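Local coordinates for 27kDa outer membrane protein (Silicibacter pomeroyi, PDB 3GYK) that probably works as a thiol-disulfide oxidoreductase through its DsbA-like thioredoxin domain, the part of the longer protein held in this chain, at residues A[11-16]-A[123-128]; A[39-44]-A[90-95]; A[59-64]-A[135-140]. All blocks are in the same frame, centred on the assembly; numbering follows the deposited sequence.

Contact 1: residues A[11-16]-A[123-128]; sequences DPNAPV and APEVTA
Asn-13 and Glu-125 carry this surface contact, which joins the loop after helix 3-9 to the first turn of helix 124-140. One hydrogen bond crosses it: Asn-13 ND2 donates to Glu-125 O over 2.9 Å. The bond is nearly straight, with an N-H...O angle of 172°, and the acceptor lies in the amide plane. At the carbonyl the donor comes in at an angle, tilted somewhat from the C=O plane.

Van der Waals contact adds little. The Ala-128 CB methyl lies 4.2 Å from Asn-13 ND2, flanking the amide one turn further along the helix.

Among the polar groups, Asn-13 OD1 and Glu-125 OE1 are 3.8 Å apart, two acceptors with no bond between them; the amide and carboxylate planes lie 17° apart. Asn-13 OD1 instead accepts from Arg-79, so both ends of the amide are engaged and its flip is settled.

Within 11-16 a type I turn runs from Asp-11 to Ala-14, closed by Ala-14 N to Asp-11 O at 3.1 Å. Asp-11 OD1 adds an Asx turn, taking Asn-13 N at 2.8 Å from above the carboxylate plane. A trans first torsion (chi1 -162°) carries the Asn-13 amide from this braced turn to the helix. The chemistry implies a local polar link between loop and helix start, directional but small in area.

Contact 2: residues A[39-44]-A[90-95]; sequences RAMAEV and ALMGMS. With SO4 (sulfate ion), chain G; SO4 (sulfate ion), chain F.
Helix 35-50, at whose start lies what is probably the thioredoxin-type CxxC motif (Cys-34, Cys-37), meets the C-terminal end of helix 84-92, and the contact rests on two selenomethionines. Met-41 reaches across with CG anti to the backbone N (chi1 175°), its chain extended as far as SE and bent only at the last torsion. Met-41 SE settles against the backbone where the second helix ends, 3.7 Å from Gly-93 N and 3.8 Å from Met-92 C. The terminal methyl continues over the glycine, Met-41 CE lying 4.0 Å from Gly-93 CA.

Met-92 answers with the base of its chain: its CB is 3.8 Å from Met-41 SE, and its CG touches Met-41 CB at the same separation. Bends at chi2 and chi3 then carry its own selenium away from Met-41, and the side chain packs on Cys-37, Tyr-32 and Phe-30. No hydrogen bond joins the two segments.

Sulfates, probably from the crystallisation liquor, sit beyond the apolar patch. Ser-95 N donates to O2 of sulfate G at 2.9 Å, whereas Arg-39 NH1 makes only a weak bond to sulfate F. Apolar packing between helix 35-50 and the inserted helical region is consistent with a DsbA-like thioredoxin fold.

Contact 3: residues A[59-64]-A[135-140]; sequences REWPIL and ALAQKL
Arg-59, near the end of strand 54-60, meets Leu-136 of helix 124-140 with its guanidinium. Leu-136 CD1 lies over one face of that group, 3.7 Å above the plane and toward its rim, and the closest pair is Arg-59 NH1 to Leu-136 CD1 at 3.9 Å. Bends at chi2 and chi3 turn the guanidinium toward the loop that holds Asp-11. The buried charge is met by a salt bridge to Asp-11 and by Ser-133 OG, which accepts from NE.

Trp-61 follows; a chi1 of -171°, with CG trans to N, points the indole at the helix. Ala-137 CB stands over the six-membered ring, 3.4 Å from the centroid and 13° off the normal, a close CH-pi contact. The nearest ring atom to Ala-137 CB is Trp-61 CZ2, also at 3.4 Å.

Two residues on, Ile-63 CG2 covers the other face, 3.3 Å above the ring plane, so the indole is held between the two methyls. A serine in place of Trp-61 would probably open a gap between Ala-137 and Ile-63 and leave both methyls without their shared aromatic surface. Helix 124-140 thus packs against the central sheet at the end of strand 54-60, a helix-on-sheet layer characteristic of the thioredoxin fold.

In the fold
From the N terminus, the loop 11-16 comes first, and contact 1 closes the longest span by returning to it at 123-128. Residues 39-44 and 90-95 both fall within that span, so contact 2 is enclosed by contact 1 and ties helix 35-50 to helix 84-92. Contact 3 starts at 59-64, inside the span of contact 2, and ends at 135-140, beyond both others; it therefore crosses each of them. Contacts 1 and 3 share helix 124-140 and touch through the Asp-11 to Arg-59 salt bridge, linking N-terminal loop, sheet strand and helix. Contact 2 lies across the chain's centre from contact 1, their centres about 21 Å apart.

Contact 1: residues A[11-16]-A[123-128]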
loop_
_atom_site.group_PDB
_atom_site.type_symbol
_atom_site.label_atom_id
_atom_site.label_comp_id
_atom_site.label_asym_id
_atom_site.label_seq_id
_atom_site.Cartn_x
_atom_site.Cartn_y
_atom_site.Cartn_z
ATOM N N ASP A 11 10.342 -4.127 7.089
ATOM C CA ASP A 11 9.790 -3.241 8.113
ATOM C C ASP A 11 8.513 -3.866 8.719
ATOM O O ASP A 11 7.513 -4.057 8.005
ATOM C CB ASP A 11 9.464 -1.897 7.419
ATOM C CG ASP A 11 8.909 -0.857 8.378
ATOM O OD1 ASP A 11 8.547 -1.239 9.506
ATOM O OD2 ASP A 11 8.813 0.326 7.963
ATOM N N PRO A 12 8.528 -4.177 10.023
ATOM C CA PRO A 12 7.331 -4.825 10.608
ATOM C C PRO A 12 6.087 -3.945 10.623
ATOM O O PRO A 12 4.964 -4.470 10.761
ATOM C CB PRO A 12 7.765 -5.156 12.036
ATOM C CG PRO A 12 8.963 -4.370 12.281
ATOM C CD PRO A 12 9.627 -4.065 10.989
ATOM N N ASN A 13 6.277 -2.637 10.464
ATOM C CA ASN A 13 5.171 -1.680 10.500
ATOM C C ASN A 13 4.611 -1.422 9.091
ATOM O O ASN A 13 3.773 -0.543 8.896
ATOM C CB ASN A 13 5.620 -0.376 11.210
ATOM C CG ASN A 13 4.433 0.517 11.681
ATOM O OD1 ASN A 13 3.294 0.030 11.922
ATOM N ND2 ASN A 13 4.721 1.817 11.873
ATOM N N ALA A 14 5.065 -2.203 8.103
ATOM C CA ALA A 14 4.528 -2.073 6.738
ATOM C C ALA A 14 3.737 -3.329 6.399
ATOM O O ALA A 14 4.279 -4.441 6.497
ATOM C CB ALA A 14 5.691 -1.873 5.720
ATOM N N PRO A 15 2.463 -3.171 5.992
ATOM C CA PRO A 15 1.701 -4.389 5.682
ATOM C C PRO A 15 2.333 -5.263 4.601
ATOM O O PRO A 15 2.906 -4.760 3.638
ATOM C CB PRO A 15 0.355 -3.856 5.187
ATOM C CG PRO A 15 0.231 -2.496 5.845
ATOM C CD PRO A 15 1.638 -1.947 5.897
ATOM N N VAL A 16 2.188 -6.570 4.777
ATOM C CA VAL A 16 2.655 -7.539 3.806
ATOM C C VAL A 16 1.448 -8.309 3.261
ATOM O O VAL A 16 0.676 -8.888 4.033
ATOM C CB VAL A 16 3.644 -8.533 4.456
ATOM C CG1 VAL A 16 3.990 -9.685 3.486
ATOM C CG2 VAL A 16 4.927 -7.787 4.905
ATOM N N ALA A 123 -2.878 6.261 17.127
ATOM C CA ALA A 123 -1.716 5.509 17.643
ATOM C C ALA A 123 -0.421 6.066 17.043
ATOM O O ALA A 123 -0.383 6.357 15.848
ATOM C CB ALA A 123 -1.841 4.003 17.293
ATOM N N PRO A 124 0.631 6.213 17.874
ATOM C CA PRO A 124 1.886 6.703 17.287
ATOM C C PRO A 124 2.499 5.767 16.217
ATOM O O PRO A 124 3.219 6.253 15.350
ATOM C CB PRO A 124 2.818 6.870 18.503
ATOM C CG PRO A 124 2.237 5.982 19.564
ATOM C CD PRO A 124 0.734 6.041 19.336
ATOM N N GLU A 125 2.211 4.462 16.230
ATOM C CA GLU A 125 2.715 3.602 15.131
ATOM C C GLU A 125 2.125 4.017 13.757
ATOM O O GLU A 125 2.756 3.812 12.720
ATOM C CB GLU A 125 2.491 2.098 15.393
ATOM C CG GLU A 125 1.034 1.689 15.360
ATOM C CD GLU A 125 0.797 0.197 15.596
ATOM O OE1 GLU A 125 1.692 -0.626 15.306
ATOM O OE2 GLU A 125 -0.305 -0.151 16.076
ATOM N N VAL A 126 0.921 4.607 13.760
ATOM C CA VAL A 126 0.281 5.027 12.515
ATOM C C VAL A 126 1.067 6.228 11.943
ATOM O O VAL A 126 1.494 6.236 10.760
ATOM C CB VAL A 126 -1.237 5.382 12.749
ATOM C CG1 VAL A 126 -1.842 6.068 11.523
ATOM C CG2 VAL A 126 -2.031 4.103 13.070
ATOM N N THR A 127 1.287 7.212 12.807
ATOM C CA THR A 127 2.136 8.356 12.476
ATOM C C THR A 127 3.539 7.918 12.009
ATOM O O THR A 127 4.034 8.426 10.989
ATOM C CB THR A 127 2.240 9.287 13.658
ATOM O OG1 THR A 127 0.919 9.763 13.968
ATOM C CG2 THR A 127 3.154 10.467 13.334
ATOM N N ALA A 128 4.141 6.964 12.739
ATOM C CA ALA A 128 5.475 6.458 12.405
ATOM C C ALA A 128 5.494 5.848 11.001
ATOM O O ALA A 128 6.451 6.089 10.236
ATOM C CB ALA A 128 6.014 5.452 13.470
#

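Contact 2: residues A[39-44]-A[90-95]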
loop_
_atom_site.group_PDB
_atom_site.type_symbol
_atom_site.label_atom_id
_atom_site.label_comp_id
_atom_site.label_asym_id
_atom_site.label_seq_id
_atom_site.Cartn_x
_atom_site.Cartn_y
_atom_site.Cartn_z
ATOM N N ARG A 39 -6.571 2.822 -10.401
ATOM C CA ARG A 39 -6.364 2.051 -11.615
ATOM C C ARG A 39 -5.361 0.889 -11.416
ATOM O O ARG A 39 -5.536 -0.194 -11.991
ATOM C CB ARG A 39 -5.870 2.985 -12.731
ATOM C CG ARG A 39 -5.928 2.354 -14.095
ATOM C CD ARG A 39 -5.644 3.364 -15.204
ATOM N NE ARG A 39 -5.159 2.668 -16.395
ATOM C CZ ARG A 39 -4.706 3.273 -17.490
ATOM N NH1 ARG A 39 -4.698 4.602 -17.557
ATOM N NH2 ARG A 39 -4.267 2.545 -18.515
ATOM N N ALA A 40 -4.319 1.127 -10.620
ATOM C CA ALA A 40 -3.288 0.118 -10.366
ATOM C C ALA A 40 -3.829 -1.041 -9.513
ATOM O O ALA A 40 -3.278 -2.128 -9.561
ATOM C CB ALA A 40 -2.053 0.747 -9.672
HETATM N N MSE A 41 -4.901 -0.817 -8.754
HETATM C CA MSE A 41 -5.408 -1.881 -7.852
HETATM C C MSE A 41 -5.657 -3.198 -8.580
HETATM O O MSE A 41 -5.174 -4.245 -8.139
HETATM C CB MSE A 41 -6.684 -1.433 -7.117
HETATM C CG MSE A 41 -7.280 -2.548 -6.302
HETATM SE SE MSE A 41 -9.000 -2.055 -5.601
HETATM C CE MSE A 41 -10.094 -2.598 -7.084
ATOM N N ALA A 42 -6.383 -3.151 -9.701
ATOM C CA ALA A 42 -6.656 -4.376 -10.440
ATOM C C ALA A 42 -5.401 -5.034 -11.040
ATOM O O ALA A 42 -5.370 -6.268 -11.180
ATOM C CB ALA A 42 -7.725 -4.152 -11.520
ATOM N N GLU A 43 -4.395 -4.216 -11.388
ATOM C CA GLU A 43 -3.119 -4.695 -11.938
ATOM C C GLU A 43 -2.317 -5.438 -10.874
ATOM O O GLU A 43 -1.812 -6.541 -11.138
ATOM C CB GLU A 43 -2.287 -3.521 -12.482
ATOM C CG GLU A 43 -3.080 -2.654 -13.477
ATOM C CD GLU A 43 -3.720 -3.454 -14.608
ATOM O OE1 GLU A 43 -3.074 -4.361 -15.183
ATOM O OE2 GLU A 43 -4.893 -3.179 -14.942
ATOM N N VAL A 44 -2.258 -4.852 -9.688
ATOM C CA VAL A 44 -1.546 -5.463 -8.543
ATOM C C VAL A 44 -2.291 -6.721 -8.076
ATOM O O VAL A 44 -1.665 -7.790 -7.894
ATOM C CB VAL A 44 -1.344 -4.471 -7.389
ATOM C CG1 VAL A 44 -0.630 -5.140 -6.197
ATOM C CG2 VAL A 44 -0.521 -3.255 -7.840
ATOM N N ALA A 90 -11.293 -2.305 -0.428
ATOM C CA ALA A 90 -12.622 -1.663 -0.467
ATOM C C ALA A 90 -12.503 -0.146 -0.669
ATOM O O ALA A 90 -13.294 0.464 -1.418
ATOM C CB ALA A 90 -13.426 -1.990 0.788
ATOM N N LEU A 91 -11.526 0.457 0.012
ATOM C CA LEU A 91 -11.205 1.875 -0.163
ATOM C C LEU A 91 -10.721 2.153 -1.562
ATOM O O LEU A 91 -11.207 3.054 -2.222
ATOM C CB LEU A 91 -10.132 2.328 0.830
ATOM C CG LEU A 91 -10.556 2.414 2.299
ATOM C CD1 LEU A 91 -9.353 2.580 3.214
ATOM C CD2 LEU A 91 -11.550 3.572 2.478
HETATM N N MSE A 92 -9.740 1.383 -2.008
HETATM C CA MSE A 92 -9.148 1.609 -3.318
HETATM C C MSE A 92 -10.145 1.354 -4.462
HETATM O O MSE A 92 -10.019 1.944 -5.552
HETATM C CB MSE A 92 -7.831 0.805 -3.422
HETATM C CG MSE A 92 -6.884 1.258 -4.462
HETATM SE SE MSE A 92 -6.333 3.132 -4.283
HETATM C CE MSE A 92 -4.868 3.017 -3.028
ATOM N N GLY A 93 -11.189 0.552 -4.197
ATOM C CA GLY A 93 -12.223 0.273 -5.190
ATOM C C GLY A 93 -13.503 1.082 -5.044
ATOM O O GLY A 93 -14.503 0.842 -5.747
HETATM N N MSE A 94 -13.492 2.052 -4.141
HETATM C CA MSE A 94 -14.700 2.827 -3.850
HETATM C C MSE A 94 -15.063 3.826 -4.955
HETATM O O MSE A 94 -14.217 4.211 -5.763
HETATM C CB MSE A 94 -14.567 3.568 -2.524
HETATM C CG MSE A 94 -13.816 4.876 -2.623
HETATM SE SE MSE A 94 -13.391 5.516 -0.869
HETATM C CE MSE A 94 -15.166 6.206 -0.368
ATOM N N SER A 95 -16.316 4.252 -4.964
ATOM C CA SER A 95 -16.753 5.296 -5.876
ATOM C C SER A 95 -16.749 6.612 -5.088
ATOM O O SER A 95 -17.218 6.664 -3.955
ATOM C CB SER A 95 -18.131 4.955 -6.417
ATOM O OG SER A 95 -18.571 5.940 -7.330
HETATM S S SO4 G . -18.600 2.462 -3.185
HETATM O O1 SO4 G . -18.819 2.288 -4.619
HETATM O O2 SO4 G . -18.323 3.854 -2.857
HETATM O O3 SO4 G . -19.777 2.014 -2.440
HETATM O O4 SO4 G . -17.508 1.577 -2.784
HETATM S S SO4 F . -6.299 7.596 -15.151
HETATM O O1 SO4 F . -5.465 8.111 -16.234
HETATM O O2 SO4 F . -7.261 8.614 -14.743
HETATM O O3 SO4 F . -6.978 6.393 -15.629
HETATM O O4 SO4 F . -5.476 7.277 -13.989
#

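Contact 3: residues A[59-64]-A[135-140]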
loop_
_atom_site.group_PDB
_atom_site.type_symbol
_atom_site.label_atom_id
_atom_site.label_comp_id
_atom_site.label_asym_id
_atom_site.label_seq_id
_atom_site.Cartn_x
_atom_site.Cartn_y
_atom_site.Cartn_z
ATOM N N ARG A 59 3.342 0.827 1.336
ATOM C CA ARG A 59 3.673 2.080 1.985
ATOM C C ARG A 59 2.492 3.040 1.763
ATOM O O ARG A 59 2.235 3.513 0.626
ATOM C CB ARG A 59 4.935 2.729 1.372
ATOM C CG ARG A 59 6.266 1.933 1.532
ATOM C CD ARG A 59 6.572 1.448 2.965
ATOM N NE ARG A 59 6.344 2.439 4.020
ATOM C CZ ARG A 59 6.791 2.288 5.264
ATOM N NH1 ARG A 59 7.541 1.201 5.571
ATOM N NH2 ARG A 59 6.457 3.173 6.216
ATOM N N GLU A 60 1.781 3.316 2.840
ATOM C CA GLU A 60 0.722 4.329 2.799
ATOM C C GLU A 60 1.423 5.661 2.740
ATOM O O GLU A 60 2.173 6.021 3.664
ATOM C CB GLU A 60 -0.124 4.219 4.073
ATOM C CG GLU A 60 -0.844 2.892 4.206
ATOM C CD GLU A 60 -2.274 2.953 3.617
ATOM O OE1 GLU A 60 -2.701 4.050 3.200
ATOM O OE2 GLU A 60 -2.962 1.905 3.607
ATOM N N TRP A 61 1.193 6.399 1.648
ATOM C CA TRP A 61 1.853 7.685 1.430
ATOM C C TRP A 61 0.795 8.722 1.060
ATOM O O TRP A 61 0.619 9.077 -0.119
ATOM C CB TRP A 61 2.927 7.555 0.336
ATOM C CG TRP A 61 3.789 8.771 0.199
ATOM C CD1 TRP A 61 4.087 9.694 1.177
ATOM C CD2 TRP A 61 4.458 9.219 -0.988
ATOM N NE1 TRP A 61 4.892 10.687 0.665
ATOM C CE2 TRP A 61 5.140 10.418 -0.653
ATOM C CE3 TRP A 61 4.562 8.715 -2.301
ATOM C CZ2 TRP A 61 5.886 11.146 -1.586
ATOM C CZ3 TRP A 61 5.316 9.456 -3.236
ATOM C CH2 TRP A 61 5.961 10.636 -2.871
ATOM N N PRO A 62 0.023 9.158 2.075
ATOM C CA PRO A 62 -1.050 10.126 1.817
ATOM C C PRO A 62 -0.465 11.519 1.486
ATOM O O PRO A 62 0.217 12.128 2.319
ATOM C CB PRO A 62 -1.836 10.128 3.131
ATOM C CG PRO A 62 -0.780 9.761 4.201
ATOM C CD PRO A 62 -0.001 8.657 3.472
ATOM N N ILE A 63 -0.712 11.978 0.268
ATOM C CA ILE A 63 -0.129 13.232 -0.241
ATOM C C ILE A 63 -1.150 14.143 -0.902
ATOM O O ILE A 63 -0.818 15.254 -1.278
ATOM C CB ILE A 63 1.085 12.958 -1.200
ATOM C CG1 ILE A 63 0.668 12.079 -2.385
ATOM C CG2 ILE A 63 2.274 12.318 -0.403
ATOM C CD1 ILE A 63 1.765 11.879 -3.482
ATOM N N LEU A 64 -2.393 13.686 -1.029
ATOM C CA LEU A 64 -3.412 14.438 -1.768
ATOM C C LEU A 64 -4.429 15.079 -0.831
ATOM O O LEU A 64 -5.527 15.446 -1.254
ATOM C CB LEU A 64 -4.112 13.539 -2.810
ATOM C CG LEU A 64 -3.193 12.946 -3.879
ATOM C CD1 LEU A 64 -3.990 12.119 -4.859
ATOM C CD2 LEU A 64 -2.458 14.075 -4.641
ATOM N N ALA A 135 9.746 9.540 4.088
ATOM C CA ALA A 135 11.196 9.495 4.051
ATOM C C ALA A 135 11.676 8.541 2.955
ATOM O O ALA A 135 12.594 8.879 2.197
ATOM C CB ALA A 135 11.791 9.107 5.428
ATOM N N LEU A 136 11.049 7.372 2.857
ATOM C CA LEU A 136 11.481 6.391 1.838
ATOM C C LEU A 136 11.213 6.959 0.433
ATOM O O LEU A 136 12.049 6.802 -0.469
ATOM C CB LEU A 136 10.756 5.050 2.002
ATOM C CG LEU A 136 11.239 4.221 3.216
ATOM C CD1 LEU A 136 10.264 3.093 3.453
ATOM C CD2 LEU A 136 12.664 3.667 3.017
ATOM N N ALA A 137 10.055 7.603 0.268
ATOM C CA ALA A 137 9.727 8.192 -1.041
ATOM C C ALA A 137 10.804 9.201 -1.433
ATOM O O ALA A 137 11.268 9.188 -2.586
ATOM C CB ALA A 137 8.325 8.847 -1.044
ATOM N N GLN A 138 11.259 10.027 -0.483
ATOM C CA GLN A 138 12.264 11.032 -0.816
ATOM C C GLN A 138 13.573 10.343 -1.191
ATOM O O GLN A 138 14.236 10.745 -2.154
ATOM C CB GLN A 138 12.479 12.057 0.305
ATOM C CG GLN A 138 13.623 13.061 0.000
ATOM C CD GLN A 138 13.499 14.373 0.731
ATOM O OE1 GLN A 138 12.405 14.890 0.917
ATOM N NE2 GLN A 138 14.634 14.937 1.139
ATOM N N LYS A 139 13.916 9.286 -0.455
ATOM C CA LYS A 139 15.195 8.582 -0.672
ATOM C C LYS A 139 15.229 7.992 -2.094
ATOM O O LYS A 139 16.282 8.052 -2.780
ATOM C CB LYS A 139 15.332 7.464 0.369
ATOM C CG LYS A 139 16.641 6.637 0.273
ATOM C CD LYS A 139 17.831 7.429 0.786
ATOM C CE LYS A 139 19.117 6.611 0.748
ATOM N NZ LYS A 139 20.318 7.493 0.566
ATOM N N LEU A 140 14.083 7.477 -2.527
ATOM C CA LEU A 140 13.972 6.737 -3.813
ATOM C C LEU A 140 13.716 7.665 -5.005
ATOM O O LEU A 140 13.687 7.193 -6.134
ATOM C CB LEU A 140 12.882 5.670 -3.728
ATOM C CG LEU A 140 13.177 4.595 -2.665
ATOM C CD1 LEU A 140 11.962 3.681 -2.506
ATOM C CD2 LEU A 140 14.489 3.849 -2.994
#